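Local coordinates for Red carotenoid protein (RCP) (PDB 5FCY) that binds carotenoids, beta-carotene among them, in an all-helical, water-soluble fold and probably serves in cyanobacterial photoprotection, at residues Gln16-Leu21 and Leu27-Phe32; Arg88-Leu93 and Leu99-Leu104. All coordinates share one frame; numbering follows the deposited sequence.

Contact 1. Residues Gln16-Leu21 and Leu27-Phe32; sequences QSWQKL and LALFWF. With BCR (beta-carotene), chain B.
W18 lays one face of its indole against the CD2 methyl of L29, which sits almost on the normal of the five-membered ring, 3.5 Å from its centroid, in a CH-pi contact. With CG anti to the backbone N (chi1 -159°), the indole leaves helix 9-19 in the direction of helix 23-35 and brings its six-membered ring up to F30. There the geometry changes from face to edge: the far rim of W18 points at the face of the phenyl ring in an offset edge-to-face pair, the planes standing at 80° and the centroids 5.2 Å apart. CH2 and CZ2 of W18 do the touching, both beside CD1 of F30. L21, where the chain turns away from helix 9-19, adds a lighter contact, its CD1 methyl 4.2 Å from CD2 of L29, so that this one leucine branch serves both the indole and L21.

F30 also borders the carotenoid, whose polyene C16 lies over the centre of its ring, 3.5 Å above the plane, while CE1 meets the C36 methyl of beta-carotene. L27 and W31 continue this lining along the chain of the pigment, with CB of W31 3.7 Å from C12 and CB of L27 3.6 Å from C10. On the protein side, Y149 of helix 139-150 stacks on W18 and meets F30 edge-to-face. W18 is thus a second-shell residue, backing the F30 ring that packs on the polyene.

No hydrogen bond joins the two segments; Q26, just before 27-32 on the same helix, accepts a weak one from W18 NE1 at its backbone O and donates NE2 to L21 O. The side-chain contact itself rests on dispersion and edge-to-face attraction, an apolar chemistry suited to holding a hydrocarbon pigment inside a soluble protein.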
ATOM      1  N   GLN A  16       2.653  -0.244  13.505  1.00 46.30           N
ATOM      2  CA  GLN A  16       3.970  -0.745  13.879  1.00 46.79           C
ATOM      3  C   GLN A  16       4.106  -2.230  13.570  1.00 45.26           C
ATOM      4  O   GLN A  16       5.148  -2.673  13.075  1.00 44.42           O
ATOM      5  CB  GLN A  16       4.240  -0.476  15.360  1.00 49.73           C
ATOM      6  CG  GLN A  16       4.969   0.833  15.621  1.00 52.00           C
ATOM      7  CD  GLN A  16       5.295   1.045  17.087  1.00 56.54           C
ATOM      8  OE1 GLN A  16       6.415   0.781  17.530  1.00 56.57           O
ATOM      9  NE2 GLN A  16       4.319   1.529  17.848  1.00 55.67           N
ATOM     10  N   SER A  17       3.067  -3.018  13.853  1.00 45.00           N
ATOM     11  CA  SER A  17       3.105  -4.431  13.490  1.00 45.09           C
ATOM     12  C   SER A  17       3.190  -4.600  11.980  1.00 43.69           C
ATOM     13  O   SER A  17       3.911  -5.472  11.482  1.00 43.03           O
ATOM     14  CB  SER A  17       1.876  -5.150  14.042  1.00 46.26           C
ATOM     15  OG  SER A  17       1.876  -5.149  15.458  1.00 47.95           O
ATOM     16  N   TRP A  18       2.460  -3.767  11.235  1.00 43.73           N
ATOM     17  CA  TRP A  18       2.511  -3.826   9.779  1.00 41.82           C
ATOM     18  C   TRP A  18       3.907  -3.492   9.270  1.00 41.06           C
ATOM     19  O   TRP A  18       4.376  -4.079   8.287  1.00 39.70           O
ATOM     20  CB  TRP A  18       1.472  -2.866   9.197  1.00 40.79           C
ATOM     21  CG  TRP A  18       1.047  -3.157   7.784  1.00 38.71           C
ATOM     22  CD1 TRP A  18       1.735  -3.861   6.839  1.00 38.11           C
ATOM     23  CD2 TRP A  18      -0.177  -2.745   7.163  1.00 38.01           C
ATOM     24  NE1 TRP A  18       1.015  -3.911   5.670  1.00 37.31           N
ATOM     25  CE2 TRP A  18      -0.162  -3.233   5.843  1.00 37.36           C
ATOM     26  CE3 TRP A  18      -1.283  -2.011   7.599  1.00 38.29           C
ATOM     27  CZ2 TRP A  18      -1.209  -3.010   4.956  1.00 37.81           C
ATOM     28  CZ3 TRP A  18      -2.320  -1.789   6.716  1.00 38.23           C
ATOM     29  CH2 TRP A  18      -2.277  -2.287   5.411  1.00 38.19           C
ATOM     30  N   GLN A  19       4.593  -2.563   9.937  1.00 41.51           N
ATOM     31  CA  GLN A  19       5.911  -2.120   9.505  1.00 41.50           C
ATOM     32  C   GLN A  19       7.033  -3.062   9.924  1.00 41.41           C
ATOM     33  O   GLN A  19       8.181  -2.840   9.527  1.00 41.39           O
ATOM     34  CB  GLN A  19       6.189  -0.718  10.053  1.00 41.21           C
ATOM     35  CG  GLN A  19       5.379   0.375   9.379  1.00 40.90           C
ATOM     36  CD  GLN A  19       5.289   1.637  10.213  1.00 41.73           C
ATOM     37  OE1 GLN A  19       5.200   1.579  11.439  1.00 42.89           O
ATOM     38  NE2 GLN A  19       5.312   2.787   9.551  1.00 40.72           N
ATOM     39  N   LYS A  20       6.737  -4.095  10.712  1.00 42.20           N
ATOM     40  CA  LYS A  20       7.738  -5.075  11.106  1.00 42.46           C
ATOM     41  C   LYS A  20       7.827  -6.248  10.141  1.00 42.05           C
ATOM     42  O   LYS A  20       8.780  -7.030  10.227  1.00 42.11           O
ATOM     43  CB  LYS A  20       7.434  -5.607  12.510  1.00 43.54           C
ATOM     44  CG  LYS A  20       7.609  -4.579  13.610  1.00 44.24           C
ATOM     45  CD  LYS A  20       6.880  -5.000  14.877  1.00 46.11           C
ATOM     46  CE  LYS A  20       6.933  -3.919  15.949  1.00 48.45           C
ATOM     47  NZ  LYS A  20       5.887  -4.119  16.996  1.00 50.12           N
ATOM     48  N   LEU A  21       6.866  -6.387   9.234  1.00 42.09           N
ATOM     49  CA  LEU A  21       6.854  -7.489   8.290  1.00 41.21           C
ATOM     50  C   LEU A  21       7.860  -7.240   7.169  1.00 41.40           C
ATOM     51  O   LEU A  21       8.361  -6.128   6.979  1.00 41.59           O
ATOM     52  CB  LEU A  21       5.454  -7.671   7.705  1.00 41.23           C
ATOM     53  CG  LEU A  21       4.288  -7.666   8.697  1.00 42.85           C
ATOM     54  CD1 LEU A  21       2.963  -7.803   7.955  1.00 41.97           C
ATOM     55  CD2 LEU A  21       4.446  -8.775   9.731  1.00 45.21           C
ATOM     56  N   LEU A  27       3.117  -5.853   1.384  1.00 39.53           N
ATOM     57  CA  LEU A  27       2.307  -5.661   0.188  1.00 40.16           C
ATOM     58  C   LEU A  27       1.207  -6.709   0.098  1.00 40.58           C
ATOM     59  O   LEU A  27       0.098  -6.418  -0.366  1.00 41.24           O
ATOM     60  CB  LEU A  27       3.199  -5.700  -1.052  1.00 40.76           C
ATOM     61  CG  LEU A  27       4.044  -4.449  -1.292  1.00 40.86           C
ATOM     62  CD1 LEU A  27       5.226  -4.757  -2.199  1.00 40.51           C
ATOM     63  CD2 LEU A  27       3.186  -3.343  -1.890  1.00 40.48           C
ATOM     64  N   ALA A  28       1.493  -7.935   0.540  1.00 40.28           N
ATOM     65  CA  ALA A  28       0.480  -8.985   0.517  1.00 41.40           C
ATOM     66  C   ALA A  28      -0.670  -8.648   1.456  1.00 41.40           C
ATOM     67  O   ALA A  28      -1.844  -8.762   1.086  1.00 42.12           O
ATOM     68  CB  ALA A  28       1.105 -10.329   0.892  1.00 42.17           C
ATOM     69  N   LEU A  29      -0.347  -8.229   2.680  1.00 40.54           N
ATOM     70  CA  LEU A  29      -1.386  -7.839   3.628  1.00 41.34           C
ATOM     71  C   LEU A  29      -2.244  -6.715   3.061  1.00 41.23           C
ATOM     72  O   LEU A  29      -3.477  -6.760   3.134  1.00 42.49           O
ATOM     73  CB  LEU A  29      -0.746  -7.416   4.950  1.00 40.07           C
ATOM     74  CG  LEU A  29      -1.704  -6.979   6.055  1.00 39.81           C
ATOM     75  CD1 LEU A  29      -2.611  -8.122   6.462  1.00 44.29           C
ATOM     76  CD2 LEU A  29      -0.920  -6.467   7.247  1.00 40.17           C
ATOM     77  N   PHE A  30      -1.603  -5.697   2.484  1.00 40.36           N
ATOM     78  CA  PHE A  30      -2.340  -4.574   1.912  1.00 41.23           C
ATOM     79  C   PHE A  30      -3.266  -5.041   0.794  1.00 42.62           C
ATOM     80  O   PHE A  30      -4.378  -4.526   0.643  1.00 43.20           O
ATOM     81  CB  PHE A  30      -1.349  -3.526   1.389  1.00 40.12           C
ATOM     82  CG  PHE A  30      -1.828  -2.092   1.474  1.00 39.45           C
ATOM     83  CD1 PHE A  30      -2.897  -1.718   2.271  1.00 39.65           C
ATOM     84  CD2 PHE A  30      -1.180  -1.109   0.744  1.00 39.13           C
ATOM     85  CE1 PHE A  30      -3.301  -0.396   2.338  1.00 39.22           C
ATOM     86  CE2 PHE A  30      -1.586   0.208   0.804  1.00 38.68           C
ATOM     87  CZ  PHE A  30      -2.649   0.564   1.599  1.00 38.81           C
ATOM     88  N   TRP A  31      -2.824  -6.024   0.004  1.00 42.79           N
ATOM     89  CA  TRP A  31      -3.626  -6.504  -1.118  1.00 44.06           C
ATOM     90  C   TRP A  31      -4.858  -7.262  -0.642  1.00 45.67           C
ATOM     91  O   TRP A  31      -5.957  -7.068  -1.175  1.00 46.91           O
ATOM     92  CB  TRP A  31      -2.777  -7.393  -2.026  1.00 44.69           C
ATOM     93  CG  TRP A  31      -3.586  -8.209  -2.982  1.00 45.84           C
ATOM     94  CD1 TRP A  31      -3.897  -9.532  -2.869  1.00 45.86           C
ATOM     95  CD2 TRP A  31      -4.195  -7.755  -4.196  1.00 46.95           C
ATOM     96  NE1 TRP A  31      -4.659  -9.931  -3.939  1.00 46.80           N
ATOM     97  CE2 TRP A  31      -4.856  -8.859  -4.769  1.00 47.30           C
ATOM     98  CE3 TRP A  31      -4.243  -6.524  -4.855  1.00 47.88           C
ATOM     99  CZ2 TRP A  31      -5.557  -8.769  -5.968  1.00 48.81           C
ATOM    100  CZ3 TRP A  31      -4.940  -6.434  -6.046  1.00 49.55           C
ATOM    101  CH2 TRP A  31      -5.586  -7.551  -6.590  1.00 50.32           C
ATOM    102  N   PHE A  32      -4.698  -8.140   0.350  1.00 45.19           N
ATOM    103  CA  PHE A  32      -5.837  -8.914   0.828  1.00 46.16           C
ATOM    104  C   PHE A  32      -6.858  -8.022   1.518  1.00 48.74           C
ATOM    105  O   PHE A  32      -8.068  -8.212   1.347  1.00 51.06           O
ATOM    106  CB  PHE A  32      -5.364 -10.026   1.760  1.00 46.13           C
ATOM    107  CG  PHE A  32      -4.731 -11.180   1.041  1.00 46.26           C
ATOM    108  CD1 PHE A  32      -5.504 -12.052   0.294  1.00 45.73           C
ATOM    109  CD2 PHE A  32      -3.366 -11.390   1.106  1.00 45.93           C
ATOM    110  CE1 PHE A  32      -4.927 -13.112  -0.373  1.00 46.32           C
ATOM    111  CE2 PHE A  32      -2.783 -12.451   0.441  1.00 46.03           C
ATOM    112  CZ  PHE A  32      -3.564 -13.312  -0.298  1.00 46.42           C
TER
HETATM  113  C1  BCR B 201       5.094 -10.053  -5.704  1.00 47.63           C
HETATM  114  C2  BCR B 201       5.427 -11.528  -5.496  1.00 46.46           C
HETATM  115  C3  BCR B 201       5.856 -11.875  -4.074  1.00 46.42           C
HETATM  116  C4  BCR B 201       5.140 -11.010  -3.045  1.00 46.21           C
HETATM  117  C5  BCR B 201       3.906 -10.391  -3.653  1.00 47.04           C
HETATM  118  C6  BCR B 201       4.059  -9.581  -4.700  1.00 46.71           C
HETATM  119  C7  BCR B 201       3.306  -8.305  -4.935  1.00 46.24           C
HETATM  120  C8  BCR B 201       2.371  -7.757  -4.131  1.00 46.34           C
HETATM  121  C9  BCR B 201       1.693  -6.471  -4.475  1.00 45.73           C
HETATM  122  C10 BCR B 201       0.723  -5.997  -3.650  1.00 44.88           C
HETATM  123  C11 BCR B 201      -0.027  -4.744  -3.855  1.00 45.38           C
HETATM  124  C33 BCR B 201       2.572 -10.761  -3.098  1.00 48.18           C
HETATM  125  C31 BCR B 201       4.612  -9.895  -7.145  1.00 48.20           C
HETATM  126  C32 BCR B 201       6.366  -9.253  -5.483  1.00 48.49           C
HETATM  127  C34 BCR B 201       2.115  -5.757  -5.732  1.00 45.94           C
HETATM  128  C12 BCR B 201      -0.954  -4.358  -2.963  1.00 45.32           C
HETATM  129  C13 BCR B 201      -1.737  -3.103  -3.106  1.00 45.46           C
HETATM  130  C14 BCR B 201      -2.662  -2.794  -2.158  1.00 44.90           C
HETATM  131  C15 BCR B 201      -3.502  -1.587  -2.163  1.00 44.04           C
HETATM  132  C16 BCR B 201      -4.411  -1.354  -1.204  1.00 44.19           C
HETATM  133  C17 BCR B 201      -5.226  -0.131  -1.262  1.00 44.43           C
HETATM  134  C18 BCR B 201      -6.172   0.196  -0.359  1.00 44.65           C
HETATM  135  C19 BCR B 201      -6.894   1.481  -0.560  1.00 44.35           C
HETATM  136  C20 BCR B 201      -7.800   1.977   0.291  1.00 44.61           C
HETATM  137  C21 BCR B 201      -8.452   3.263   0.002  1.00 44.99           C
HETATM  138  C22 BCR B 201      -9.396   3.803   0.797  1.00 44.69           C
HETATM  139  C23 BCR B 201     -10.002   5.100   0.379  1.00 45.32           C
HETATM  140  C24 BCR B 201     -11.023   5.675   1.028  1.00 46.00           C
HETATM  141  C25 BCR B 201     -11.651   6.963   0.611  1.00 47.62           C
HETATM  142  C26 BCR B 201     -11.304   7.638  -0.486  1.00 47.67           C
HETATM  143  C27 BCR B 201     -10.812   9.059  -0.335  1.00 47.13           C
HETATM  144  C28 BCR B 201     -11.412   9.663   0.929  1.00 47.13           C
HETATM  145  C29 BCR B 201     -12.801   9.097   1.205  1.00 46.08           C
HETATM  146  C30 BCR B 201     -12.758   7.587   1.435  1.00 46.68           C
HETATM  147  C35 BCR B 201      -1.447  -2.229  -4.294  1.00 45.98           C
HETATM  148  C36 BCR B 201      -6.453  -0.731   0.791  1.00 45.66           C
HETATM  149  C37 BCR B 201      -9.798   3.054   2.037  1.00 44.79           C
HETATM  150  C38 BCR B 201     -11.487   7.056  -1.865  1.00 47.33           C
HETATM  151  C39 BCR B 201     -14.072   6.954   1.000  1.00 46.53           C
HETATM  152  C40 BCR B 201     -12.557   7.337   2.925  1.00 45.95           C

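Contact 2. Residues Arg88-Leu93 and Leu99-Leu104; sequences REYGSL and LLFWYL. With BCR (beta-carotene), chain B.
The Y90 ring receives F101 CD2 at its edge, close to its plane, whereas the indole of W102 takes the Y90 hydroxyl at its own edge and has F101 CD2 over one face, offset toward the rim. Y90 and F101 meet obliquely, planes at 75°, through CE2 of Y90 and CD2 of F101, 3.6 Å apart. Y90 extends toward helix 95-110 with CG anti to the backbone N (chi1 -177°), which carries its OH to W102, where NE1 donates to it at 2.9 Å, with the oxygen in the indole plane but the N-H...O angle bent to 130°. The same OH hydrogen-bonds the backbone O of V150, which ties the cluster to the end of helix 139-150. This aromatic cluster joins the short helix 85-91 to helix 95-110 in the all-helical fold of the orange carotenoid protein N-terminal family, and L78 of helix 68-79 touches all three side chains. A phenylalanine in place of Y90 would probably leave W102 NE1 and the V150 carbonyl each without this partner. At another part of its edge, W102 touches the C35 methyl of beta-carotene, CE3 lying 3.8 Å away. L100 reaches the C38 methyl on the pigment's end ring with CD2, at 3.5 Å.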
ATOM      1  N   ARG A  88      10.310  10.540  -4.188  1.00 41.03           N
ATOM      2  CA  ARG A  88      10.233  11.940  -3.784  1.00 41.00           C
ATOM      3  C   ARG A  88       8.870  12.528  -4.126  1.00 39.68           C
ATOM      4  O   ARG A  88       8.238  13.185  -3.292  1.00 39.44           O
ATOM      5  CB  ARG A  88      11.357  12.740  -4.445  1.00 41.62           C
ATOM      6  CG  ARG A  88      12.698  12.609  -3.741  1.00 41.58           C
ATOM      7  CD  ARG A  88      13.776  13.439  -4.417  1.00 43.27           C
ATOM      8  NE  ARG A  88      14.909  12.612  -4.834  1.00 44.29           N
ATOM      9  CZ  ARG A  88      15.276  12.375  -6.093  1.00 44.83           C
ATOM     10  NH1 ARG A  88      14.625  12.909  -7.120  1.00 44.46           N
ATOM     11  NH2 ARG A  88      16.323  11.599  -6.328  1.00 46.48           N
ATOM     12  N   GLU A  89       8.393  12.292  -5.351  1.00 39.76           N
ATOM     13  CA  GLU A  89       7.062  12.760  -5.724  1.00 40.14           C
ATOM     14  C   GLU A  89       6.008  12.217  -4.767  1.00 39.47           C
ATOM     15  O   GLU A  89       5.172  12.971  -4.256  1.00 38.74           O
ATOM     16  CB  GLU A  89       6.744  12.354  -7.162  1.00 41.24           C
ATOM     17  CG  GLU A  89       7.441  13.209  -8.206  1.00 43.00           C
ATOM     18  CD  GLU A  89       7.091  12.801  -9.621  1.00 43.60           C
ATOM     19  OE1 GLU A  89       6.038  12.157  -9.812  1.00 43.72           O
ATOM     20  OE2 GLU A  89       7.873  13.122 -10.542  1.00 44.21           O
ATOM     21  N   TYR A  90       6.032  10.910  -4.512  1.00 38.44           N
ATOM     22  CA  TYR A  90       5.131  10.335  -3.522  1.00 37.80           C
ATOM     23  C   TYR A  90       5.252  11.073  -2.195  1.00 37.63           C
ATOM     24  O   TYR A  90       4.268  11.597  -1.662  1.00 36.97           O
ATOM     25  CB  TYR A  90       5.432   8.844  -3.345  1.00 37.92           C
ATOM     26  CG  TYR A  90       4.506   8.138  -2.382  1.00 36.65           C
ATOM     27  CD1 TYR A  90       4.674   8.261  -1.010  1.00 36.15           C
ATOM     28  CD2 TYR A  90       3.468   7.346  -2.845  1.00 36.40           C
ATOM     29  CE1 TYR A  90       3.833   7.621  -0.130  1.00 35.90           C
ATOM     30  CE2 TYR A  90       2.623   6.700  -1.972  1.00 36.17           C
ATOM     31  CZ  TYR A  90       2.808   6.841  -0.616  1.00 36.15           C
ATOM     32  OH  TYR A  90       1.965   6.199   0.257  1.00 35.69           O
ATOM     33  N   GLY A  91       6.472  11.136  -1.654  1.00 38.39           N
ATOM     34  CA  GLY A  91       6.690  11.730  -0.347  1.00 38.20           C
ATOM     35  C   GLY A  91       6.235  13.170  -0.237  1.00 38.09           C
ATOM     36  O   GLY A  91       6.025  13.658   0.879  1.00 38.33           O
ATOM     37  N   SER A  92       6.074  13.860  -1.363  1.00 38.50           N
ATOM     38  CA  SER A  92       5.674  15.261  -1.370  1.00 38.38           C
ATOM     39  C   SER A  92       4.162  15.453  -1.380  1.00 38.53           C
ATOM     40  O   SER A  92       3.700  16.600  -1.364  1.00 39.44           O
ATOM     41  CB  SER A  92       6.276  15.971  -2.586  1.00 38.40           C
ATOM     42  OG  SER A  92       5.656  15.536  -3.782  1.00 38.78           O
ATOM     43  N   LEU A  93       3.385  14.377  -1.413  1.00 38.19           N
ATOM     44  CA  LEU A  93       1.936  14.463  -1.487  1.00 38.34           C
ATOM     45  C   LEU A  93       1.318  14.377  -0.097  1.00 38.09           C
ATOM     46  O   LEU A  93       1.972  14.026   0.888  1.00 37.61           O
ATOM     47  CB  LEU A  93       1.382  13.354  -2.388  1.00 37.95           C
ATOM     48  CG  LEU A  93       1.962  13.312  -3.803  1.00 39.01           C
ATOM     49  CD1 LEU A  93       1.316  12.201  -4.614  1.00 38.80           C
ATOM     50  CD2 LEU A  93       1.809  14.660  -4.507  1.00 39.37           C
ATOM     51  N   LEU A  99      -2.960   7.726  -0.184  1.00 37.20           N
ATOM     52  CA  LEU A  99      -3.844   6.572  -0.059  1.00 37.17           C
ATOM     53  C   LEU A  99      -4.632   6.334  -1.343  1.00 37.61           C
ATOM     54  O   LEU A  99      -4.854   5.183  -1.737  1.00 37.77           O
ATOM     55  CB  LEU A  99      -4.784   6.770   1.130  1.00 36.96           C
ATOM     56  CG  LEU A  99      -5.799   5.665   1.422  1.00 37.77           C
ATOM     57  CD1 LEU A  99      -5.124   4.312   1.548  1.00 38.38           C
ATOM     58  CD2 LEU A  99      -6.551   6.002   2.694  1.00 38.45           C
ATOM     59  N   LEU A 100      -5.069   7.407  -2.008  1.00 38.22           N
ATOM     60  CA  LEU A 100      -5.735   7.254  -3.298  1.00 38.36           C
ATOM     61  C   LEU A 100      -4.804   6.612  -4.316  1.00 38.74           C
ATOM     62  O   LEU A 100      -5.224   5.756  -5.103  1.00 39.16           O
ATOM     63  CB  LEU A 100      -6.219   8.612  -3.803  1.00 38.97           C
ATOM     64  CG  LEU A 100      -7.276   9.320  -2.953  1.00 40.26           C
ATOM     65  CD1 LEU A 100      -7.437  10.761  -3.405  1.00 40.71           C
ATOM     66  CD2 LEU A 100      -8.603   8.588  -3.027  1.00 41.23           C
ATOM     67  N   PHE A 101      -3.535   7.022  -4.321  1.00 38.63           N
ATOM     68  CA  PHE A 101      -2.549   6.398  -5.197  1.00 39.15           C
ATOM     69  C   PHE A 101      -2.485   4.895  -4.962  1.00 39.57           C
ATOM     70  O   PHE A 101      -2.486   4.104  -5.913  1.00 40.30           O
ATOM     71  CB  PHE A 101      -1.181   7.036  -4.972  1.00 38.82           C
ATOM     72  CG  PHE A 101      -0.046   6.261  -5.577  1.00 39.76           C
ATOM     73  CD1 PHE A 101       0.184   6.298  -6.942  1.00 41.55           C
ATOM     74  CD2 PHE A 101       0.796   5.503  -4.781  1.00 38.37           C
ATOM     75  CE1 PHE A 101       1.229   5.588  -7.502  1.00 42.26           C
ATOM     76  CE2 PHE A 101       1.842   4.792  -5.335  1.00 39.46           C
ATOM     77  CZ  PHE A 101       2.059   4.834  -6.698  1.00 40.30           C
ATOM     78  N   TRP A 102      -2.423   4.478  -3.697  1.00 38.63           N
ATOM     79  CA  TRP A 102      -2.365   3.053  -3.401  1.00 39.28           C
ATOM     80  C   TRP A 102      -3.653   2.345  -3.801  1.00 41.23           C
ATOM     81  O   TRP A 102      -3.627   1.151  -4.117  1.00 42.47           O
ATOM     82  CB  TRP A 102      -2.062   2.834  -1.919  1.00 38.36           C
ATOM     83  CG  TRP A 102      -0.603   2.903  -1.615  1.00 37.50           C
ATOM     84  CD1 TRP A 102       0.072   3.949  -1.062  1.00 36.91           C
ATOM     85  CD2 TRP A 102       0.371   1.880  -1.860  1.00 37.33           C
ATOM     86  NE1 TRP A 102       1.407   3.642  -0.942  1.00 36.63           N
ATOM     87  CE2 TRP A 102       1.615   2.378  -1.426  1.00 36.27           C
ATOM     88  CE3 TRP A 102       0.310   0.593  -2.402  1.00 38.69           C
ATOM     89  CZ2 TRP A 102       2.788   1.634  -1.517  1.00 36.80           C
ATOM     90  CZ3 TRP A 102       1.476  -0.146  -2.492  1.00 38.59           C
ATOM     91  CH2 TRP A 102       2.698   0.377  -2.052  1.00 38.41           C
ATOM     92  N   TYR A 103      -4.782   3.054  -3.801  1.00 41.39           N
ATOM     93  CA  TYR A 103      -6.024   2.459  -4.285  1.00 43.05           C
ATOM     94  C   TYR A 103      -5.965   2.216  -5.789  1.00 44.08           C
ATOM     95  O   TYR A 103      -6.297   1.124  -6.265  1.00 45.30           O
ATOM     96  CB  TYR A 103      -7.214   3.355  -3.941  1.00 43.89           C
ATOM     97  CG  TYR A 103      -8.526   2.802  -4.443  1.00 45.50           C
ATOM     98  CD1 TYR A 103      -9.116   1.705  -3.831  1.00 46.62           C
ATOM     99  CD2 TYR A 103      -9.169   3.370  -5.533  1.00 46.78           C
ATOM    100  CE1 TYR A 103     -10.315   1.188  -4.289  1.00 49.38           C
ATOM    101  CE2 TYR A 103     -10.369   2.861  -5.999  1.00 49.44           C
ATOM    102  CZ  TYR A 103     -10.938   1.770  -5.372  1.00 50.59           C
ATOM    103  OH  TYR A 103     -12.133   1.257  -5.827  1.00 52.75           O
ATOM    104  N   LEU A 104      -5.552   3.229  -6.556  1.00 43.61           N
ATOM    105  CA  LEU A 104      -5.461   3.077  -8.004  1.00 44.81           C
ATOM    106  C   LEU A 104      -4.495   1.967  -8.394  1.00 46.52           C
ATOM    107  O   LEU A 104      -4.659   1.348  -9.451  1.00 48.16           O
ATOM    108  CB  LEU A 104      -5.034   4.396  -8.645  1.00 44.94           C
ATOM    109  CG  LEU A 104      -5.930   5.604  -8.363  1.00 44.08           C
ATOM    110  CD1 LEU A 104      -5.423   6.814  -9.122  1.00 46.33           C
ATOM    111  CD2 LEU A 104      -7.381   5.316  -8.721  1.00 46.17           C
TER
HETATM  112  C1  BCR B 201       5.094 -10.053  -5.704  1.00 47.63           C
HETATM  113  C2  BCR B 201       5.427 -11.528  -5.496  1.00 46.46           C
HETATM  114  C3  BCR B 201       5.856 -11.875  -4.074  1.00 46.42           C
HETATM  115  C4  BCR B 201       5.140 -11.010  -3.045  1.00 46.21           C
HETATM  116  C5  BCR B 201       3.906 -10.391  -3.653  1.00 47.04           C
HETATM  117  C6  BCR B 201       4.059  -9.581  -4.700  1.00 46.71           C
HETATM  118  C7  BCR B 201       3.306  -8.305  -4.935  1.00 46.24           C
HETATM  119  C8  BCR B 201       2.371  -7.757  -4.131  1.00 46.34           C
HETATM  120  C9  BCR B 201       1.693  -6.471  -4.475  1.00 45.73           C
HETATM  121  C10 BCR B 201       0.723  -5.997  -3.650  1.00 44.88           C
HETATM  122  C11 BCR B 201      -0.027  -4.744  -3.855  1.00 45.38           C
HETATM  123  C33 BCR B 201       2.572 -10.761  -3.098  1.00 48.18           C
HETATM  124  C31 BCR B 201       4.612  -9.895  -7.145  1.00 48.20           C
HETATM  125  C32 BCR B 201       6.366  -9.253  -5.483  1.00 48.49           C
HETATM  126  C34 BCR B 201       2.115  -5.757  -5.732  1.00 45.94           C
HETATM  127  C12 BCR B 201      -0.954  -4.358  -2.963  1.00 45.32           C
HETATM  128  C13 BCR B 201      -1.737  -3.103  -3.106  1.00 45.46           C
HETATM  129  C14 BCR B 201      -2.662  -2.794  -2.158  1.00 44.90           C
HETATM  130  C15 BCR B 201      -3.502  -1.587  -2.163  1.00 44.04           C
HETATM  131  C16 BCR B 201      -4.411  -1.354  -1.204  1.00 44.19           C
HETATM  132  C17 BCR B 201      -5.226  -0.131  -1.262  1.00 44.43           C
HETATM  133  C18 BCR B 201      -6.172   0.196  -0.359  1.00 44.65           C
HETATM  134  C19 BCR B 201      -6.894   1.481  -0.560  1.00 44.35           C
HETATM  135  C20 BCR B 201      -7.800   1.977   0.291  1.00 44.61           C
HETATM  136  C21 BCR B 201      -8.452   3.263   0.002  1.00 44.99           C
HETATM  137  C22 BCR B 201      -9.396   3.803   0.797  1.00 44.69           C
HETATM  138  C23 BCR B 201     -10.002   5.100   0.379  1.00 45.32           C
HETATM  139  C24 BCR B 201     -11.023   5.675   1.028  1.00 46.00           C
HETATM  140  C25 BCR B 201     -11.651   6.963   0.611  1.00 47.62           C
HETATM  141  C26 BCR B 201     -11.304   7.638  -0.486  1.00 47.67           C
HETATM  142  C27 BCR B 201     -10.812   9.059  -0.335  1.00 47.13           C
HETATM  143  C28 BCR B 201     -11.412   9.663   0.929  1.00 47.13           C
HETATM  144  C29 BCR B 201     -12.801   9.097   1.205  1.00 46.08           C
HETATM  145  C30 BCR B 201     -12.758   7.587   1.435  1.00 46.68           C
HETATM  146  C35 BCR B 201      -1.447  -2.229  -4.294  1.00 45.98           C
HETATM  147  C36 BCR B 201      -6.453  -0.731   0.791  1.00 45.66           C
HETATM  148  C37 BCR B 201      -9.798   3.054   2.037  1.00 44.79           C
HETATM  149  C38 BCR B 201     -11.487   7.056  -1.865  1.00 47.33           C
HETATM  150  C39 BCR B 201     -14.072   6.954   1.000  1.00 46.53           C
HETATM  151  C40 BCR B 201     -12.557   7.337   2.925  1.00 45.95           C

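In the fold
From the N terminus, contact 1 comes first, closing the short turn between helix 9-19 and helix 23-35. The chain then runs through helices 53-64 and 68-79 before contact 2 closes a similar turn between helix 85-91 and helix 95-110. The two are therefore in series and neither encloses the other. Their centres lie about 17 Å apart, on opposite sides of the middle of the chain, yet they meet where L27 and F30 pack against W102. Both border beta-carotene, so helices 23-35 and 95-110 each help to line its pocket. Helix 139-150, late in the chain, packs beside both contacts and so brings the C-terminal part of the fold to each.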